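GTP cyclohydrolase 1 type 2 homolog (Escherichia coli, Escherichia coli O157:H7, PDB 1NMO) binds a pair of metal ions within a ring-shaped hexamer and may take part in degrading radiation-damaged nucleotides. Local coordinates at residues 157-162 against 203-209. Sequence-based numbering, arbitrary orientation.
Sequences CGDTGP and AREQGLH
Residues 158-161 form a type I beta turn (Gly161 N to Gly158 O, 2.9 Å) just after strand 155-157 and pack on the end of helix 197-205 and its link to the antiparallel neighbouring strand 209-212. The helix ends in a Schellman motif: Gly207 is the left-handed residue (64/38), Leu208 N returns to Ala203 O at 3.1 Å, and Gly207 N bonds weakly to Arg204 O at 3.4 Å. CA atoms pair Gly158 with His209 (4.2 Å) and Gly161 with Leu208 (4.1 Å). A water bridges Thr160 N (2.9 Å) and Leu208 O (3.1 Å). Thr160, chi1 p, donates from OG1 to Arg204 O (2.7 Å). The Arg204 guanidinium reaches Pro244 of a second subunit, placing this corner at a hexamer interface, far from the metals. The His209 ring fills the space a CB would take on Gly158 or Gly161. Gly161 CA sits over its face, 4.0 Å from the centroid, a CH-pi contact; at the ring edge, His209 NE2 donates to Pro162 O at 2.8 Å.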
loop_
_atom_site.group_PDB
_atom_site.type_symbol
_atom_site.label_atom_id
_atom_site.label_comp_id
_atom_site.label_asym_id
_atom_site.label_seq_id
_atom_site.Cartn_x
_atom_site.Cartn_y
_atom_site.Cartn_z
ATOM N N CYS A 157 23.619 -11.786 4.359
ATOM C CA CYS A 157 24.506 -11.593 3.263
ATOM C C CYS A 157 25.304 -12.878 3.165
ATOM O O CYS A 157 26.208 -13.113 3.973
ATOM C CB CYS A 157 25.408 -10.382 3.518
ATOM S SG CYS A 157 26.703 -10.165 2.248
ATOM N N GLY A 158 24.983 -13.709 2.175
ATOM C CA GLY A 158 25.710 -14.986 2.070
ATOM C C GLY A 158 26.192 -15.430 0.699
ATOM O O GLY A 158 26.548 -16.598 0.476
ATOM N N ASP A 159 26.225 -14.479 -0.217
ATOM C CA ASP A 159 26.694 -14.681 -1.590
ATOM C C ASP A 159 27.996 -15.511 -1.648
ATOM O O ASP A 159 28.151 -16.333 -2.535
ATOM C CB ASP A 159 26.952 -13.322 -2.254
ATOM C CG ASP A 159 25.788 -12.312 -2.080
ATOM O OD1 ASP A 159 24.678 -12.618 -2.688
ATOM O OD2 ASP A 159 26.038 -11.250 -1.361
ATOM N N THR A 160 28.932 -15.330 -0.713
ATOM C CA THR A 160 30.157 -16.151 -0.795
ATOM C C THR A 160 30.354 -17.118 0.352
ATOM O O THR A 160 31.496 -17.562 0.637
ATOM C CB THR A 160 31.409 -15.264 -0.921
ATOM O OG1 THR A 160 31.635 -14.574 0.320
ATOM C CG2 THR A 160 31.192 -14.170 -2.053
ATOM N N GLY A 161 29.255 -17.457 1.022
ATOM C CA GLY A 161 29.378 -18.367 2.160
ATOM C C GLY A 161 29.231 -19.819 1.739
ATOM O O GLY A 161 28.689 -20.066 0.652
ATOM N N PRO A 162 29.653 -20.799 2.580
ATOM C CA PRO A 162 29.576 -22.243 2.292
ATOM C C PRO A 162 28.160 -22.588 1.791
ATOM O O PRO A 162 27.271 -21.740 1.905
ATOM C CB PRO A 162 29.908 -22.893 3.666
ATOM C CG PRO A 162 30.681 -21.837 4.410
ATOM C CD PRO A 162 30.088 -20.536 3.973
ATOM N N ALA A 203 31.997 -10.046 5.241
ATOM C CA ALA A 203 31.220 -11.251 4.960
ATOM C C ALA A 203 31.595 -11.788 3.618
ATOM O O ALA A 203 31.906 -13.009 3.458
ATOM C CB ALA A 203 29.741 -10.929 4.958
ATOM N N ARG A 204 31.585 -10.864 2.648
ATOM C CA ARG A 204 31.902 -11.194 1.276
ATOM C C ARG A 204 33.353 -11.677 1.029
ATOM O O ARG A 204 33.556 -12.708 0.402
ATOM C CB ARG A 204 31.632 -9.973 0.362
ATOM C CG ARG A 204 30.161 -9.706 0.063
ATOM C CD ARG A 204 29.988 -8.307 -0.684
ATOM N NE ARG A 204 28.559 -7.991 -0.924
ATOM C CZ ARG A 204 28.152 -6.812 -1.417
ATOM N NH1 ARG A 204 29.065 -5.871 -1.705
ATOM N NH2 ARG A 204 26.843 -6.563 -1.671
ATOM N N GLU A 205 34.331 -10.913 1.512
ATOM C CA GLU A 205 35.734 -11.199 1.266
ATOM C C GLU A 205 36.347 -12.354 2.024
ATOM O O GLU A 205 37.417 -12.866 1.653
ATOM C CB GLU A 205 36.533 -9.914 1.454
ATOM C CG GLU A 205 36.309 -8.955 0.237
ATOM C CD GLU A 205 36.983 -7.561 0.446
ATOM O OE1 GLU A 205 38.147 -7.471 0.917
ATOM O OE2 GLU A 205 36.346 -6.522 0.165
ATOM N N GLN A 206 35.663 -12.789 3.075
ATOM C CA GLN A 206 36.148 -13.926 3.852
ATOM C C GLN A 206 35.231 -15.135 3.687
ATOM O O GLN A 206 35.434 -16.140 4.355
ATOM C CB GLN A 206 36.371 -13.540 5.336
ATOM C CG GLN A 206 37.597 -12.588 5.518
ATOM C CD GLN A 206 37.639 -11.813 6.894
ATOM O OE1 GLN A 206 36.588 -11.495 7.499
ATOM N NE2 GLN A 206 38.850 -11.458 7.348
ATOM N N GLY A 207 34.238 -15.062 2.791
ATOM C CA GLY A 207 33.383 -16.234 2.565
ATOM C C GLY A 207 32.475 -16.806 3.674
ATOM O O GLY A 207 32.305 -18.027 3.822
ATOM N N LEU A 208 31.858 -15.957 4.497
ATOM C CA LEU A 208 30.953 -16.523 5.481
ATOM C C LEU A 208 29.581 -15.846 5.356
ATOM O O LEU A 208 29.453 -14.772 4.775
ATOM C CB LEU A 208 31.493 -16.403 6.892
ATOM C CG LEU A 208 31.721 -14.992 7.389
ATOM C CD1 LEU A 208 32.020 -14.973 8.903
ATOM C CD2 LEU A 208 32.888 -14.459 6.677
ATOM N N HIS A 209 28.562 -16.555 5.829
ATOM C CA HIS A 209 27.216 -16.086 5.835
ATOM C C HIS A 209 27.145 -15.108 6.986
ATOM O O HIS A 209 27.588 -15.451 8.091
ATOM C CB HIS A 209 26.252 -17.245 6.132
ATOM C CG HIS A 209 26.058 -18.179 4.981
ATOM N ND1 HIS A 209 25.304 -17.845 3.874
ATOM C CD2 HIS A 209 26.576 -19.415 4.734
ATOM C CE1 HIS A 209 25.371 -18.827 2.979
ATOM N NE2 HIS A 209 26.135 -19.790 3.479
HETATM O O HOH W 1 29.058 -13.947 1.823
#